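Local coordinates for nicotinamide-nucleotide adenylyltransferase NadR family / Ribosylnicotinamide kinase (Lactococcus lactis subsp. cremoris, PDB 6GYE), which probably phosphorylates nicotinamide riboside and adenylylates the resulting mononucleotide to make NAD+, at residues R234-Q239 / P283-T288. Numbering follows the deposited sequence. Where two conformers were deposited one is given.
Sequences RMITGQ and PLFRKT
I236 fits among L284, F285 and T288 where two nearly parallel helices, 229-247 and 275-290, pack together in the P-loop NTPase-type domain, presumably the ribosylnicotinamide kinase part. The segment axes lie 10.5 Å apart and their N-to-C directions differ by only 13°, and I236 and F285 are the closest CA pair. I236 buries the most area in the contact, and its side chain can be followed outward. CB lies 4.1 Å from L284 CD2. There the chain forks: CG2, anti to the backbone N, turns to T288 and meets its OG1 at 3.5 Å, with L284 CG also beside it. CG1, on the other branch, is anti to the carbonyl carbon and runs to F285, 3.6 Å from CE1. Its terminal CD1 then lies over one face of the phenyl ring, 3.6 Å from the centroid and 22° off the ring normal, a CH-pi contact displaced toward the rim, with CE1 the nearest ring atom. The side chains of I236 and F285 cross at about a right angle. F285 also touches R266 and A269 of helix 262-272, and I236 reaches T265, which makes the cluster a three-helix junction. An alanine at F285 would probably leave I236 CD1 without its aromatic cover and open a gap toward helix 262-272. At the margin, T237 CG2 adds a looser touch on L284 CD2. T288, whose side chain is about 7 Å from the bound nicotinamide riboside, ties its hydroxyl back into its own helix. Its OG1 donates to L284 O at 2.8 Å with a C=O...OG1 angle of 153°, while T288 N reaches the same oxygen from the opposite face of the carbonyl plane.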
loop_
_atom_site.group_PDB
_atom_site.type_symbol
_atom_site.label_atom_id
_atom_site.label_comp_id
_atom_site.label_asym_id
_atom_site.label_seq_id
_atom_site.Cartn_x
_atom_site.Cartn_y
_atom_site.Cartn_z
ATOM N N ARG A 234 1.265 -20.945 -13.033
ATOM C CA ARG A 234 1.644 -21.055 -11.628
ATOM C C ARG A 234 2.807 -20.132 -11.281
ATOM O O ARG A 234 2.887 -19.643 -10.147
ATOM C CB ARG A 234 1.973 -22.510 -11.281
ATOM C CG ARG A 234 0.737 -23.312 -10.873
ATOM C CD ARG A 234 1.027 -24.791 -10.766
ATOM N NE ARG A 234 -0.199 -25.559 -10.564
ATOM C CZ ARG A 234 -0.559 -26.113 -9.412
ATOM N NH1 ARG A 234 0.228 -26.001 -8.348
ATOM N NH2 ARG A 234 -1.703 -26.790 -9.333
ATOM N N MET A 235 3.703 -19.863 -12.236
ATOM C CA MET A 235 4.767 -18.900 -11.980
ATOM C C MET A 235 4.239 -17.473 -11.909
ATOM O O MET A 235 4.782 -16.653 -11.162
ATOM C CB MET A 235 5.859 -19.029 -13.041
ATOM C CG MET A 235 6.735 -20.236 -12.794
ATOM S SD MET A 235 8.028 -20.531 -13.996
ATOM C CE MET A 235 7.193 -20.038 -15.473
ATOM N N ILE A 236 3.175 -17.153 -12.642
ATOM C CA ILE A 236 2.605 -15.814 -12.532
ATOM C C ILE A 236 2.095 -15.576 -11.115
ATOM O O ILE A 236 2.533 -14.644 -10.428
ATOM C CB ILE A 236 1.497 -15.602 -13.577
ATOM C CG1 ILE A 236 2.095 -15.637 -14.982
ATOM C CG2 ILE A 236 0.782 -14.280 -13.333
ATOM C CD1 ILE A 236 1.103 -15.927 -16.063
ATOM N N THR A 237 1.193 -16.438 -10.636
ATOM C CA THR A 237 0.642 -16.198 -9.306
ATOM C C THR A 237 1.688 -16.429 -8.219
ATOM O O THR A 237 1.674 -15.741 -7.189
ATOM C CB THR A 237 -0.593 -17.071 -9.073
ATOM O OG1 THR A 237 -0.186 -18.418 -8.967
ATOM C CG2 THR A 237 -1.532 -16.975 -10.255
ATOM N N GLY A 238 2.624 -17.354 -8.451
ATOM C CA GLY A 238 3.655 -17.625 -7.464
ATOM C C GLY A 238 4.590 -16.447 -7.233
ATOM O O GLY A 238 4.910 -16.109 -6.087
ATOM N N GLN A 239 5.092 -15.844 -8.315
ATOM C CA GLN A 239 5.938 -14.666 -8.151
ATOM C C GLN A 239 5.144 -13.504 -7.545
ATOM O O GLN A 239 5.653 -12.770 -6.689
ATOM C CB GLN A 239 6.546 -14.242 -9.488
ATOM C CG GLN A 239 7.602 -13.146 -9.350
ATOM C CD GLN A 239 8.873 -13.648 -8.691
ATOM O OE1 GLN A 239 9.552 -14.515 -9.227
ATOM N NE2 GLN A 239 9.185 -13.126 -7.511
ATOM N N PRO A 283 -5.184 -12.972 -20.270
ATOM C CA PRO A 283 -5.992 -12.357 -19.200
ATOM C C PRO A 283 -5.325 -12.396 -17.837
ATOM O O PRO A 283 -5.338 -11.388 -17.123
ATOM C CB PRO A 283 -7.289 -13.174 -19.233
ATOM C CG PRO A 283 -7.371 -13.674 -20.633
ATOM C CD PRO A 283 -5.958 -13.986 -21.013
ATOM N N LEU A 284 -4.729 -13.524 -17.454
ATOM C CA LEU A 284 -4.050 -13.586 -16.164
ATOM C C LEU A 284 -2.824 -12.669 -16.137
ATOM O O LEU A 284 -2.527 -12.054 -15.103
ATOM C CB LEU A 284 -3.667 -15.028 -15.836
ATOM C CG LEU A 284 -2.847 -15.233 -14.560
ATOM C CD1 LEU A 284 -3.589 -14.756 -13.310
ATOM C CD2 LEU A 284 -2.415 -16.679 -14.420
ATOM N N PHE A 285 -2.096 -12.561 -17.253
ATOM C CA PHE A 285 -0.992 -11.603 -17.307
ATOM C C PHE A 285 -1.492 -10.187 -17.057
ATOM O O PHE A 285 -0.950 -9.470 -16.211
ATOM C CB PHE A 285 -0.275 -11.662 -18.660
ATOM C CG PHE A 285 0.776 -12.729 -18.763
ATOM C CD1 PHE A 285 1.849 -12.754 -17.887
ATOM C CD2 PHE A 285 0.705 -13.690 -19.759
ATOM C CE1 PHE A 285 2.822 -13.731 -17.987
ATOM C CE2 PHE A 285 1.671 -14.662 -19.869
ATOM C CZ PHE A 285 2.732 -14.689 -18.981
ATOM N N ARG A 286 -2.532 -9.776 -17.799
ATOM C CA ARG A 286 -3.034 -8.408 -17.720
ATOM C C ARG A 286 -3.534 -8.090 -16.317
ATOM O O ARG A 286 -3.187 -7.052 -15.741
ATOM C CB ARG A 286 -4.148 -8.186 -18.754
ATOM C CG ARG A 286 -3.719 -8.365 -20.210
ATOM C CD ARG A 286 -4.677 -7.692 -21.202
ATOM N NE ARG A 286 -6.062 -8.134 -21.048
ATOM C CZ ARG A 286 -6.575 -9.201 -21.646
ATOM N NH1 ARG A 286 -5.816 -9.943 -22.442
ATOM N NH2 ARG A 286 -7.842 -9.531 -21.440
ATOM N N LYS A 287 -4.367 -8.969 -15.760
ATOM C CA LYS A 287 -4.802 -8.811 -14.374
ATOM C C LYS A 287 -3.606 -8.632 -13.434
ATOM O O LYS A 287 -3.527 -7.652 -12.684
ATOM C CB LYS A 287 -5.640 -10.032 -13.977
ATOM C CG LYS A 287 -6.610 -9.866 -12.820
ATOM C CD LYS A 287 -5.928 -10.088 -11.479
ATOM C CE LYS A 287 -6.846 -9.737 -10.308
ATOM N NZ LYS A 287 -6.182 -9.901 -8.970
ATOM N N THR A 288 -2.627 -9.533 -13.510
ATOM C CA THR A 288 -1.520 -9.474 -12.559
ATOM C C THR A 288 -0.645 -8.241 -12.770
ATOM O O THR A 288 -0.255 -7.577 -11.802
ATOM C CB THR A 288 -0.694 -10.743 -12.646
ATOM O OG1 THR A 288 -1.558 -11.880 -12.454
ATOM C CG2 THR A 288 0.425 -10.722 -11.588
#